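PDB 3ACD: hypoxanthine-guanine phosphoribosyltransferase from Thermus thermophilus, which probably catalyses the transfer of the phosphoribosyl group of 5-phospho-alpha-D-ribose 1-diphosphate to hypoxanthine or guanine, giving IMP or GMP in purine salvage. Local coordinates for residues F5-G10 against L170-S175; V12-E17 against L147-E152; I104-L109 against P135-V140; D153-G158 against T174-E179. All coordinates share one frame; numbering follows the deposited sequence.

From the N terminus, residues 5-10 meet 170-175 in contact 1, which closes a loop of nearly the whole chain. Inside it, 12-17, leading into helix 16-33, packs on 147-152 at the end of strand 146-150 (contact 2). Contact 3 lies within that loop in turn, bringing 104-109 and 135-140 together beside the phosphate of IMP. Contact 4 opens after contact 2 has closed, still within the loop of contact 1, overlaps it at T174-S175 and runs on to 179. Contact 4 pairs strands 156-157 and 174-175 next to the purine, and contact 1 lays the N-terminal arm along the second of them; contact 2 joins this region to the main parallel sheet.

Contact 1. Residues F5-G10 against L170-S175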
loop_
_atom_site.group_PDB
_atom_site.type_symbol
_atom_site.label_atom_id
_atom_site.label_comp_id
_atom_site.label_asym_id
_atom_site.label_seq_id
_atom_site.Cartn_x
_atom_site.Cartn_y
_atom_site.Cartn_z
ATOM N N PHE A 5 -7.993 13.910 12.479
ATOM C CA PHE A 5 -7.445 12.661 13.004
ATOM C C PHE A 5 -7.319 12.778 14.518
ATOM O O PHE A 5 -6.548 13.591 15.021
ATOM C CB PHE A 5 -6.072 12.369 12.386
ATOM C CG PHE A 5 -6.107 12.142 10.896
ATOM C CD1 PHE A 5 -6.919 11.152 10.350
ATOM C CD2 PHE A 5 -5.326 12.912 10.042
ATOM C CE1 PHE A 5 -6.956 10.931 8.972
ATOM C CE2 PHE A 5 -5.353 12.702 8.662
ATOM C CZ PHE A 5 -6.172 11.708 8.127
ATOM N N THR A 6 -8.084 11.967 15.242
ATOM C CA THR A 6 -8.060 11.999 16.701
ATOM C C THR A 6 -7.657 10.660 17.312
ATOM O O THR A 6 -8.165 9.609 16.923
ATOM C CB THR A 6 -9.440 12.403 17.270
ATOM O OG1 THR A 6 -9.397 12.365 18.701
ATOM C CG2 THR A 6 -10.519 11.453 16.779
ATOM N N PRO A 7 -6.733 10.687 18.281
ATOM C CA PRO A 7 -6.251 9.478 18.959
ATOM C C PRO A 7 -7.312 8.859 19.864
ATOM O O PRO A 7 -8.184 9.560 20.386
ATOM C CB PRO A 7 -5.056 9.984 19.768
ATOM C CG PRO A 7 -4.610 11.205 19.015
ATOM C CD PRO A 7 -5.916 11.850 18.661
ATOM N N GLY A 8 -7.238 7.543 20.038
ATOM C CA GLY A 8 -8.172 6.864 20.915
ATOM C C GLY A 8 -7.633 7.054 22.320
ATOM O O GLY A 8 -6.588 7.683 22.486
ATOM N N ASN A 9 -8.315 6.520 23.330
ATOM C CA ASN A 9 -7.846 6.688 24.704
ATOM C C ASN A 9 -7.135 5.458 25.257
ATOM O O ASN A 9 -7.048 5.285 26.474
ATOM C CB ASN A 9 -9.010 7.058 25.627
ATOM C CG ASN A 9 -10.043 5.955 25.738
ATOM O OD1 ASN A 9 -11.025 6.082 26.469
ATOM N ND2 ASN A 9 -9.830 4.868 25.013
ATOM N N GLY A 10 -6.633 4.612 24.363
ATOM C CA GLY A 10 -5.927 3.416 24.787
ATOM C C GLY A 10 -4.528 3.712 25.305
ATOM O O GLY A 10 -4.064 4.848 25.219
ATOM N N LEU A 170 -5.559 6.786 9.599
ATOM C CA LEU A 170 -4.908 7.626 10.604
ATOM C C LEU A 170 -3.403 7.552 10.339
ATOM O O LEU A 170 -2.851 6.466 10.155
ATOM C CB LEU A 170 -5.224 7.122 12.021
ATOM C CG LEU A 170 -6.471 7.674 12.726
ATOM C CD1 LEU A 170 -7.677 7.636 11.807
ATOM C CD2 LEU A 170 -6.725 6.864 13.995
ATOM N N PRO A 171 -2.720 8.706 10.302
ATOM C CA PRO A 171 -1.275 8.710 10.048
ATOM C C PRO A 171 -0.424 8.224 11.220
ATOM O O PRO A 171 0.794 8.070 11.097
ATOM C CB PRO A 171 -0.997 10.166 9.680
ATOM C CG PRO A 171 -1.996 10.910 10.508
ATOM C CD PRO A 171 -3.252 10.080 10.355
ATOM N N PHE A 172 -1.073 7.971 12.350
ATOM C CA PHE A 172 -0.375 7.512 13.544
ATOM C C PHE A 172 -0.989 6.229 14.087
ATOM O O PHE A 172 -2.046 5.786 13.633
ATOM C CB PHE A 172 -0.425 8.606 14.618
ATOM C CG PHE A 172 -1.810 9.139 14.872
ATOM C CD1 PHE A 172 -2.750 8.380 15.569
ATOM C CD2 PHE A 172 -2.190 10.383 14.377
ATOM C CE1 PHE A 172 -4.050 8.854 15.764
ATOM C CE2 PHE A 172 -3.487 10.866 14.566
ATOM C CZ PHE A 172 -4.418 10.099 15.260
ATOM N N ILE A 173 -0.308 5.625 15.054
ATOM C CA ILE A 173 -0.800 4.412 15.685
ATOM C C ILE A 173 -1.432 4.826 17.007
ATOM O O ILE A 173 -0.832 5.571 17.783
ATOM C CB ILE A 173 0.351 3.402 15.970
ATOM C CG1 ILE A 173 0.709 2.636 14.693
ATOM C CG2 ILE A 173 -0.059 2.430 17.076
ATOM C CD1 ILE A 173 -0.393 1.717 14.193
ATOM N N THR A 174 -2.653 4.360 17.249
ATOM C CA THR A 174 -3.346 4.667 18.492
ATOM C C THR A 174 -4.031 3.395 18.987
ATOM O O THR A 174 -3.836 2.321 18.416
ATOM C CB THR A 174 -4.370 5.815 18.302
ATOM O OG1 THR A 174 -4.970 6.140 19.563
ATOM C CG2 THR A 174 -5.445 5.426 17.317
ATOM N N SER A 175 -4.826 3.505 20.043
ATOM C CA SER A 175 -5.488 2.331 20.592
ATOM C C SER A 175 -6.708 2.692 21.423
ATOM O O SER A 175 -6.955 3.863 21.708
ATOM C CB SER A 175 -4.507 1.554 21.475
ATOM O OG SER A 175 -4.026 2.380 22.530
#
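F5 packs on P171 and F172 where the N-terminal arm meets the chain near the C terminus; together they probably form part of the hood of a type I phosphoribosyltransferase. One tight part is apolar. CD of P171 sits over the centre of the F5 ring, 3.5 Å from its centroid, a CH-pi contact that suits proline, whose nitrogen polarises CD. L170 CD1 approaches F5 CD1 at 3.9 Å, and F5 CB meets F172 CE2 at 3.7 Å. R57 of the second subunit also packs on F5 and P171. Toward solvent the contact loosens: P7 CG meets F172 CZ at 3.9 Å, T6 turns its CB away, and N9 barely touches. A second close part is polar. Glycines suit positions 8 and 10, where a CB would collide with S175. T174 OG1, anti to the backbone N (chi1 -176°), accepts from G8 N (2.7 Å) and is also bonded to Q13. G10 N reaches S175 O at 2.8 Å, from above its carbonyl plane.

Contact 2. Residues V12-E17 against L147-E152; sequences VQISAE and LGFEIE
I14 leans on the ring of F149, while V12, two residues earlier, packs against I151 and E152; no hydrogen bond crosses this contact, and apolar groups do the work. The I14 side chain can be followed outward. Its CB points toward 147-152 and splits into two branches. The short one, CG2, lies over one face of the F149 ring, displaced toward the rim, in a CH-pi contact: it is 4.1 Å from the ring centroid, with F149 CZ its nearest atom at 3.9 Å. The long branch leaves with CG1 anti to the carbonyl carbon (chi1 -47°), and CG1 then carries CD1 outward with CD1 anti to CA (chi2 179°). CD1 stands 4.0 Å from F149 CG and also approaches I151 CG2, at 4.4 Å. One isoleucine thereby touches both ends of the phenyl ring and the side chain of I151, just past the strand. V12 divides its contacts likewise: CG1 meets I151 CG2 at 4.2 Å, and CG2 meets the aliphatic E152 CG at 3.9 Å, which suits a glutamate whose charged end is at the surface. L132 and I19 also pack on I14, and R22 on F149. The result is ordinary hydrophobic packing in an alpha/beta phosphoribosyltransferase fold, joining the segment that leads into helix 16-33 to the end of parallel strand 146-150 and the residues just after it.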
loop_
_atom_site.group_PDB
_atom_site.type_symbol
_atom_site.label_atom_id
_atom_site.label_comp_id
_atom_site.label_asym_id
_atom_site.label_seq_id
_atom_site.Cartn_x
_atom_site.Cartn_y
_atom_site.Cartn_z
ATOM N N VAL A 12 -1.567 2.561 24.124
ATOM C CA VAL A 12 -0.546 2.659 23.082
ATOM C C VAL A 12 -0.795 3.829 22.135
ATOM O O VAL A 12 -1.872 3.953 21.551
ATOM C CB VAL A 12 -0.476 1.353 22.261
ATOM C CG1 VAL A 12 0.562 1.481 21.151
ATOM C CG2 VAL A 12 -0.126 0.192 23.184
ATOM N N GLN A 13 0.214 4.684 21.995
ATOM C CA GLN A 13 0.139 5.853 21.132
ATOM C C GLN A 13 1.510 6.066 20.487
ATOM O O GLN A 13 2.510 6.234 21.190
ATOM C CB GLN A 13 -0.225 7.098 21.953
ATOM C CG GLN A 13 -1.471 6.973 22.835
ATOM C CD GLN A 13 -2.766 6.884 22.045
ATOM O OE1 GLN A 13 -2.860 7.384 20.923
ATOM N NE2 GLN A 13 -3.780 6.262 22.640
ATOM N N ILE A 14 1.563 6.050 19.158
ATOM C CA ILE A 14 2.825 6.250 18.451
ATOM C C ILE A 14 2.596 7.262 17.331
ATOM O O ILE A 14 1.814 7.015 16.409
ATOM C CB ILE A 14 3.352 4.924 17.851
ATOM C CG1 ILE A 14 3.274 3.810 18.899
ATOM C CG2 ILE A 14 4.796 5.096 17.412
ATOM C CD1 ILE A 14 3.747 2.451 18.398
ATOM N N SER A 15 3.284 8.397 17.414
ATOM C CA SER A 15 3.120 9.467 16.434
ATOM C C SER A 15 3.620 9.147 15.035
ATOM O O SER A 15 4.457 8.267 14.839
ATOM C CB SER A 15 3.819 10.739 16.915
ATOM O OG SER A 15 5.228 10.598 16.859
ATOM N N ALA A 16 3.107 9.893 14.062
ATOM C CA ALA A 16 3.511 9.715 12.675
ATOM C C ALA A 16 5.008 9.969 12.564
ATOM O O ALA A 16 5.699 9.318 11.787
ATOM C CB ALA A 16 2.745 10.681 11.777
ATOM N N GLU A 17 5.503 10.922 13.350
ATOM C CA GLU A 17 6.920 11.261 13.336
ATOM C C GLU A 17 7.775 10.118 13.871
ATOM O O GLU A 17 8.819 9.794 13.298
ATOM C CB GLU A 17 7.173 12.519 14.172
ATOM C CG GLU A 17 6.449 13.753 13.668
ATOM C CD GLU A 17 6.697 14.970 14.538
ATOM O OE1 GLU A 17 6.333 14.931 15.733
ATOM O OE2 GLU A 17 7.258 15.962 14.027
ATOM N N LEU A 147 11.806 -5.241 13.545
ATOM C CA LEU A 147 10.630 -4.836 14.297
ATOM C C LEU A 147 10.585 -3.339 14.544
ATOM O O LEU A 147 11.570 -2.738 14.967
ATOM C CB LEU A 147 10.598 -5.565 15.642
ATOM C CG LEU A 147 9.459 -5.171 16.584
ATOM C CD1 LEU A 147 8.119 -5.518 15.945
ATOM C CD2 LEU A 147 9.627 -5.890 17.922
ATOM N N GLY A 148 9.433 -2.739 14.280
ATOM C CA GLY A 148 9.298 -1.316 14.508
ATOM C C GLY A 148 9.230 -1.032 15.997
ATOM O O GLY A 148 10.120 -0.387 16.560
ATOM N N PHE A 149 8.185 -1.537 16.644
ATOM C CA PHE A 149 7.987 -1.297 18.072
ATOM C C PHE A 149 7.399 -2.493 18.812
ATOM O O PHE A 149 6.480 -3.152 18.318
ATOM C CB PHE A 149 7.019 -0.125 18.270
ATOM C CG PHE A 149 7.412 1.131 17.549
ATOM C CD1 PHE A 149 8.235 2.074 18.160
ATOM C CD2 PHE A 149 6.944 1.381 16.262
ATOM C CE1 PHE A 149 8.584 3.254 17.495
ATOM C CE2 PHE A 149 7.287 2.554 15.591
ATOM C CZ PHE A 149 8.107 3.492 16.208
ATOM N N GLU A 150 7.919 -2.769 20.004
ATOM C CA GLU A 150 7.359 -3.838 20.818
ATOM C C GLU A 150 6.390 -3.109 21.743
ATOM O O GLU A 150 6.760 -2.116 22.372
ATOM C CB GLU A 150 8.439 -4.539 21.639
ATOM C CG GLU A 150 7.874 -5.585 22.583
ATOM C CD GLU A 150 8.949 -6.296 23.368
ATOM O OE1 GLU A 150 9.603 -7.200 22.803
ATOM O OE2 GLU A 150 9.150 -5.936 24.546
ATOM N N ILE A 151 5.154 -3.587 21.824
ATOM C CA ILE A 151 4.159 -2.924 22.661
ATOM C C ILE A 151 3.438 -3.844 23.633
ATOM O O ILE A 151 3.494 -5.070 23.517
ATOM C CB ILE A 151 3.083 -2.224 21.795
ATOM C CG1 ILE A 151 2.314 -3.268 20.978
ATOM C CG2 ILE A 151 3.741 -1.212 20.865
ATOM C CD1 ILE A 151 1.104 -2.718 20.233
ATOM N N GLU A 152 2.758 -3.232 24.599
ATOM C CA GLU A 152 1.993 -3.972 25.587
ATOM C C GLU A 152 0.732 -4.493 24.904
ATOM O O GLU A 152 0.408 -4.090 23.783
ATOM C CB GLU A 152 1.602 -3.063 26.755
ATOM C CG GLU A 152 0.720 -1.889 26.358
ATOM C CD GLU A 152 0.260 -1.069 27.551
ATOM O OE1 GLU A 152 -0.482 -1.612 28.399
ATOM O OE2 GLU A 152 0.640 0.118 27.642
#

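Contact 3. Residues I104-L109 against P135-V140. With IMP (inosinic acid), chain B.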
loop_
_atom_site.group_PDB
_atom_site.type_symbol
_atom_site.label_atom_id
_atom_site.label_comp_id
_atom_site.label_asym_id
_atom_site.label_seq_id
_atom_site.Cartn_x
_atom_site.Cartn_y
_atom_site.Cartn_z
ATOM N N ILE A 104 1.234 -6.259 12.399
ATOM C CA ILE A 104 1.450 -6.528 13.814
ATOM C C ILE A 104 1.375 -8.019 14.116
ATOM O O ILE A 104 0.503 -8.722 13.609
ATOM C CB ILE A 104 0.410 -5.769 14.676
ATOM C CG1 ILE A 104 0.616 -6.072 16.163
ATOM C CG2 ILE A 104 -0.997 -6.160 14.256
ATOM C CD1 ILE A 104 -0.228 -5.181 17.065
ATOM N N VAL A 105 2.316 -8.499 14.922
ATOM C CA VAL A 105 2.344 -9.902 15.309
ATOM C C VAL A 105 1.703 -9.976 16.691
ATOM O O VAL A 105 2.191 -9.375 17.653
ATOM C CB VAL A 105 3.793 -10.450 15.353
ATOM C CG1 VAL A 105 3.785 -11.942 15.716
ATOM C CG2 VAL A 105 4.462 -10.244 13.992
ATOM N N ASP A 106 0.588 -10.695 16.768
ATOM C CA ASP A 106 -0.159 -10.843 18.010
ATOM C C ASP A 106 0.145 -12.216 18.598
ATOM O O ASP A 106 1.147 -12.373 19.295
ATOM C CB ASP A 106 -1.654 -10.674 17.720
ATOM C CG ASP A 106 -2.510 -10.682 18.975
ATOM O OD1 ASP A 106 -1.969 -10.516 20.087
ATOM O OD2 ASP A 106 -3.741 -10.839 18.838
ATOM N N THR A 107 -0.696 -13.208 18.314
ATOM C CA THR A 107 -0.448 -14.555 18.830
ATOM C C THR A 107 0.666 -15.213 18.016
ATOM O O THR A 107 1.348 -16.119 18.500
ATOM C CB THR A 107 -1.704 -15.461 18.742
ATOM O OG1 THR A 107 -2.012 -15.734 17.368
ATOM C CG2 THR A 107 -2.896 -14.789 19.410
ATOM N N GLY A 108 0.842 -14.749 16.781
ATOM C CA GLY A 108 1.870 -15.297 15.914
ATOM C C GLY A 108 1.391 -16.438 15.027
ATOM O O GLY A 108 2.130 -16.917 14.171
ATOM N N LEU A 109 0.153 -16.877 15.229
ATOM C CA LEU A 109 -0.400 -17.976 14.442
ATOM C C LEU A 109 -0.385 -17.708 12.936
ATOM O O LEU A 109 0.058 -18.551 12.154
ATOM C CB LEU A 109 -1.832 -18.276 14.899
ATOM C CG LEU A 109 -1.965 -18.757 16.350
ATOM C CD1 LEU A 109 -3.433 -18.886 16.725
ATOM C CD2 LEU A 109 -1.248 -20.090 16.513
ATOM N N PRO A 135 4.300 -9.323 22.238
ATOM C CA PRO A 135 4.854 -10.573 22.762
ATOM C C PRO A 135 4.136 -11.241 23.933
ATOM O O PRO A 135 4.215 -12.460 24.081
ATOM C CB PRO A 135 6.304 -10.199 23.084
ATOM C CG PRO A 135 6.212 -8.746 23.415
ATOM C CD PRO A 135 5.290 -8.234 22.339
ATOM N N SER A 136 3.437 -10.470 24.759
ATOM C CA SER A 136 2.735 -11.070 25.890
ATOM C C SER A 136 1.574 -11.930 25.400
ATOM O O SER A 136 1.008 -12.712 26.160
ATOM C CB SER A 136 2.226 -9.989 26.856
ATOM O OG SER A 136 1.240 -9.160 26.267
ATOM N N ARG A 137 1.240 -11.793 24.118
ATOM C CA ARG A 137 0.144 -12.546 23.510
ATOM C C ARG A 137 0.632 -13.726 22.667
ATOM O O ARG A 137 -0.170 -14.532 22.196
ATOM C CB ARG A 137 -0.687 -11.611 22.623
ATOM C CG ARG A 137 -1.520 -10.593 23.380
ATOM C CD ARG A 137 -2.934 -11.112 23.589
ATOM N NE ARG A 137 -3.612 -11.301 22.309
ATOM C CZ ARG A 137 -4.803 -11.873 22.166
ATOM N NH1 ARG A 137 -5.459 -12.318 23.228
ATOM N NH2 ARG A 137 -5.334 -12.006 20.956
ATOM N N ARG A 138 1.945 -13.830 22.496
ATOM C CA ARG A 138 2.552 -14.874 21.675
ATOM C C ARG A 138 2.206 -16.308 22.088
ATOM O O ARG A 138 2.450 -16.720 23.225
ATOM C CB ARG A 138 4.075 -14.680 21.662
ATOM C CG ARG A 138 4.810 -15.294 20.471
ATOM C CD ARG A 138 4.207 -14.845 19.136
ATOM N NE ARG A 138 3.773 -13.450 19.157
ATOM C CZ ARG A 138 4.587 -12.399 19.171
ATOM N NH1 ARG A 138 5.903 -12.566 19.155
ATOM N NH2 ARG A 138 4.079 -11.174 19.231
ATOM N N GLN A 139 1.632 -17.060 21.150
ATOM C CA GLN A 139 1.258 -18.451 21.393
ATOM C C GLN A 139 2.197 -19.394 20.645
ATOM O O GLN A 139 2.354 -20.558 21.015
ATOM C CB GLN A 139 -0.186 -18.701 20.960
ATOM C CG GLN A 139 -1.196 -17.849 21.706
ATOM C CD GLN A 139 -2.624 -18.261 21.427
ATOM O OE1 GLN A 139 -3.044 -18.345 20.274
ATOM N NE2 GLN A 139 -3.383 -18.517 22.486
ATOM N N VAL A 140 2.806 -18.888 19.580
ATOM C CA VAL A 140 3.755 -19.665 18.796
ATOM C C VAL A 140 4.937 -18.752 18.501
ATOM O O VAL A 140 4.761 -17.605 18.090
ATOM C CB VAL A 140 3.131 -20.178 17.474
ATOM C CG1 VAL A 140 2.578 -19.023 16.665
ATOM C CG2 VAL A 140 4.175 -20.942 16.674
HETATM P P IMP B . -1.906 -13.125 14.913
HETATM O O1P IMP B . -2.580 -13.381 16.204
HETATM O O2P IMP B . -2.069 -14.408 13.966
HETATM O O3P IMP B . -0.344 -12.829 15.175
HETATM O "O5'" IMP B . -2.596 -11.826 14.232
HETATM C "C5'" IMP B . -2.681 -11.755 12.811
HETATM C "C4'" IMP B . -3.417 -10.491 12.361
HETATM O "O4'" IMP B . -4.337 -10.027 13.395
HETATM C "C3'" IMP B . -2.430 -9.312 12.208
HETATM O "O3'" IMP B . -1.735 -9.359 10.961
HETATM C "C2'" IMP B . -3.398 -8.119 12.276
HETATM O "O2'" IMP B . -3.984 -7.852 10.998
HETATM C "C1'" IMP B . -4.466 -8.595 13.277
HETATM N N9 IMP B . -4.244 -7.926 14.581
HETATM C C8 IMP B . -3.699 -8.472 15.721
HETATM N N7 IMP B . -3.657 -7.577 16.673
HETATM C C5 IMP B . -4.160 -6.414 16.206
HETATM C C6 IMP B . -4.375 -5.110 16.759
HETATM O O6 IMP B . -4.062 -4.860 17.912
HETATM N N1 IMP B . -4.931 -4.144 15.956
HETATM C C2 IMP B . -5.283 -4.417 14.653
HETATM N N3 IMP B . -5.095 -5.611 14.133
HETATM C C4 IMP B . -4.544 -6.625 14.858
#
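The R138 guanidinium has V105 CG1 over the centre of one face, 3.5 Å above its plane, and D106 O at its edge. Both NE (2.8 Å) and NH2 (3.2 Å) of R138 donate to that D106 O, from one side of the carbonyl plane. The D106 carboxylate, its CG anti to the backbone N (chi1 -175°), meets the R137 guanidinium edge-on, planes 22° apart, in a side-on salt bridge: R137 NE to D106 OD1 and R137 NH2 to D106 OD2, each 2.9 Å and syn. Two arginines thus hold D106, by main chain and side chain. Q139 N donates to T107 O at 2.8 Å, in its carbonyl plane. Glycine suits position 108 (phi 92°), where a CB would jam against the preceding carbonyl and strike R138 and V140. The loop thus fixed turns its amides inward: D106 N and G108 N bind IMP O3P, while T107 N and T107 OG1 (2.7 Å) bind IMP O1P. This is the 5'-phosphate-binding loop of type I phosphoribosyltransferases, leading into helix 109-119.

Contact 4. Residues D153-G158 against T174-E179; sequences DAYVYG and TSIRPE. With IMP (inosinic acid), chain B.
The purine-binding edge of the hood is a short antiparallel strand pair in which V156 faces S175 and Y157 faces T174. The Y157–T174 pair is the hydrogen-bonded one: Y157 N donates to T174 O at 2.9 Å, and T174 N to Y157 O at 3.0 Å. Their side chains share one side of the sheet, where the methyl T174 CG2 lies over a face of the Y157 ring in a CH-pi contact, 3.5 Å from its centroid and offset toward the rim. I176 CG2 touches Y157 CE2 at 3.5 Å, and R163 makes a cation-pi contact with the same ring. Y155 continues the pairing loosely: its carbonyl accepts a weak bond from I176 N, and a water joins Y155 N to I176 O. V156 reads the base of IMP through its main chain: V156 N donates to IMP O6 (3.0 Å) and V156 O accepts from IMP N1 (2.6 Å), the pattern expected for a 6-oxopurine. The Y155 ring, its CG anti to the backbone N (chi1 -172°), lies against one side of the base, IMP N1 3.4 Å above the ring plane and offset toward its rim; Y155 OH is bonded to D162 O. The pair sits beside the main parallel sheet: V156 packs on I104 of strand 104-105 and on I151, just past strand 146-150, while V12, ahead of helix 16-33, touches V156, and V12 O is hydrogen-bonded to S175 OG.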
loop_
_atom_site.group_PDB
_atom_site.type_symbol
_atom_site.label_atom_id
_atom_site.label_comp_id
_atom_site.label_asym_id
_atom_site.label_seq_id
_atom_site.Cartn_x
_atom_site.Cartn_y
_atom_site.Cartn_z
ATOM N N ASP A 153 0.024 -5.381 25.590
ATOM C CA ASP A 153 -1.201 -5.964 25.063
ATOM C C ASP A 153 -2.325 -4.933 24.990
ATOM O O ASP A 153 -2.838 -4.481 26.014
ATOM C CB ASP A 153 -1.615 -7.147 25.942
ATOM C CG ASP A 153 -2.902 -7.801 25.483
ATOM O OD1 ASP A 153 -3.286 -7.625 24.309
ATOM O OD2 ASP A 153 -3.524 -8.510 26.301
ATOM N N ALA A 154 -2.695 -4.561 23.768
ATOM C CA ALA A 154 -3.763 -3.594 23.537
ATOM C C ALA A 154 -4.198 -3.670 22.077
ATOM O O ALA A 154 -3.412 -4.071 21.216
ATOM C CB ALA A 154 -3.272 -2.183 23.859
ATOM N N TYR A 155 -5.447 -3.310 21.794
ATOM C CA TYR A 155 -5.907 -3.331 20.412
ATOM C C TYR A 155 -5.540 -1.992 19.797
ATOM O O TYR A 155 -6.066 -0.950 20.198
ATOM C CB TYR A 155 -7.420 -3.517 20.303
ATOM C CG TYR A 155 -7.846 -3.721 18.862
ATOM C CD1 TYR A 155 -7.730 -4.970 18.259
ATOM C CD2 TYR A 155 -8.268 -2.647 18.076
ATOM C CE1 TYR A 155 -8.011 -5.151 16.911
ATOM C CE2 TYR A 155 -8.552 -2.815 16.719
ATOM C CZ TYR A 155 -8.418 -4.072 16.145
ATOM O OH TYR A 155 -8.653 -4.255 14.800
ATOM N N VAL A 156 -4.636 -2.023 18.826
ATOM C CA VAL A 156 -4.189 -0.808 18.166
ATOM C C VAL A 156 -4.809 -0.654 16.780
ATOM O O VAL A 156 -5.322 -1.610 16.199
ATOM C CB VAL A 156 -2.648 -0.789 18.024
ATOM C CG1 VAL A 156 -1.995 -0.849 19.402
ATOM C CG2 VAL A 156 -2.184 -1.966 17.169
ATOM N N TYR A 157 -4.765 0.563 16.255
ATOM C CA TYR A 157 -5.296 0.825 14.928
ATOM C C TYR A 157 -4.667 2.092 14.366
ATOM O O TYR A 157 -3.994 2.831 15.086
ATOM C CB TYR A 157 -6.831 0.915 14.963
ATOM C CG TYR A 157 -7.398 2.008 15.840
ATOM C CD1 TYR A 157 -7.724 3.255 15.311
ATOM C CD2 TYR A 157 -7.621 1.790 17.202
ATOM C CE1 TYR A 157 -8.265 4.260 16.116
ATOM C CE2 TYR A 157 -8.156 2.788 18.015
ATOM C CZ TYR A 157 -8.476 4.020 17.465
ATOM O OH TYR A 157 -8.999 5.009 18.269
ATOM N N GLY A 158 -4.872 2.316 13.072
ATOM C CA GLY A 158 -4.291 3.466 12.407
ATOM C C GLY A 158 -3.094 3.005 11.592
ATOM O O GLY A 158 -2.650 1.865 11.735
ATOM N N THR A 174 -2.653 4.360 17.249
ATOM C CA THR A 174 -3.346 4.667 18.492
ATOM C C THR A 174 -4.031 3.395 18.987
ATOM O O THR A 174 -3.836 2.321 18.416
ATOM C CB THR A 174 -4.370 5.815 18.302
ATOM O OG1 THR A 174 -4.970 6.140 19.563
ATOM C CG2 THR A 174 -5.445 5.426 17.317
ATOM N N SER A 175 -4.826 3.505 20.043
ATOM C CA SER A 175 -5.488 2.331 20.592
ATOM C C SER A 175 -6.708 2.692 21.423
ATOM O O SER A 175 -6.955 3.863 21.708
ATOM C CB SER A 175 -4.507 1.554 21.475
ATOM O OG SER A 175 -4.026 2.380 22.530
ATOM N N ILE A 176 -7.461 1.668 21.809
ATOM C CA ILE A 176 -8.650 1.847 22.635
ATOM C C ILE A 176 -8.381 1.167 23.968
ATOM O O ILE A 176 -7.384 0.461 24.123
ATOM C CB ILE A 176 -9.895 1.187 22.003
ATOM C CG1 ILE A 176 -9.632 -0.307 21.790
ATOM C CG2 ILE A 176 -10.246 1.874 20.694
ATOM C CD1 ILE A 176 -10.816 -1.077 21.236
ATOM N N ARG A 177 -9.268 1.382 24.930
ATOM C CA ARG A 177 -9.115 0.761 26.237
ATOM C C ARG A 177 -9.755 -0.619 26.196
ATOM O O ARG A 177 -10.750 -0.831 25.501
ATOM C CB ARG A 177 -9.785 1.617 27.314
ATOM C CG ARG A 177 -9.149 2.982 27.487
ATOM C CD ARG A 177 -9.836 3.777 28.585
ATOM N NE ARG A 177 -9.215 5.085 28.771
ATOM C CZ ARG A 177 -9.622 5.984 29.662
ATOM N NH1 ARG A 177 -10.653 5.716 30.450
ATOM N NH2 ARG A 177 -9.001 7.152 29.759
ATOM N N PRO A 178 -9.187 -1.580 26.937
ATOM C CA PRO A 178 -9.735 -2.939 26.960
ATOM C C PRO A 178 -11.187 -2.945 27.426
ATOM O O PRO A 178 -11.929 -3.896 27.179
ATOM C CB PRO A 178 -8.805 -3.665 27.929
ATOM C CG PRO A 178 -8.395 -2.575 28.875
ATOM C CD PRO A 178 -8.110 -1.432 27.930
ATOM N N GLU A 179 -11.585 -1.865 28.093
ATOM C CA GLU A 179 -12.939 -1.720 28.609
ATOM C C GLU A 179 -13.966 -1.826 27.486
ATOM O O GLU A 179 -13.875 -1.122 26.480
ATOM C CB GLU A 179 -13.083 -0.370 29.316
ATOM C CG GLU A 179 -11.883 0.012 30.173
ATOM C CD GLU A 179 -11.568 -1.012 31.248
ATOM O OE1 GLU A 179 -10.539 -0.851 31.937
ATOM O OE2 GLU A 179 -12.348 -1.975 31.410
HETATM P P IMP B . -1.906 -13.125 14.913
HETATM O O1P IMP B . -2.580 -13.381 16.204
HETATM O O2P IMP B . -2.069 -14.408 13.966
HETATM O O3P IMP B . -0.344 -12.829 15.175
HETATM O "O5'" IMP B . -2.596 -11.826 14.232
HETATM C "C5'" IMP B . -2.681 -11.755 12.811
HETATM C "C4'" IMP B . -3.417 -10.491 12.361
HETATM O "O4'" IMP B . -4.337 -10.027 13.395
HETATM C "C3'" IMP B . -2.430 -9.312 12.208
HETATM O "O3'" IMP B . -1.735 -9.359 10.961
HETATM C "C2'" IMP B . -3.398 -8.119 12.276
HETATM O "O2'" IMP B . -3.984 -7.852 10.998
HETATM C "C1'" IMP B . -4.466 -8.595 13.277
HETATM N N9 IMP B . -4.244 -7.926 14.581
HETATM C C8 IMP B . -3.699 -8.472 15.721
HETATM N N7 IMP B . -3.657 -7.577 16.673
HETATM C C5 IMP B . -4.160 -6.414 16.206
HETATM C C6 IMP B . -4.375 -5.110 16.759
HETATM O O6 IMP B . -4.062 -4.860 17.912
HETATM N N1 IMP B . -4.931 -4.144 15.956
HETATM C C2 IMP B . -5.283 -4.417 14.653
HETATM N N3 IMP B . -5.095 -5.611 14.133
HETATM C C4 IMP B . -4.544 -6.625 14.858
HETATM O O HOH W 1 -6.959 -2.272 24.259
#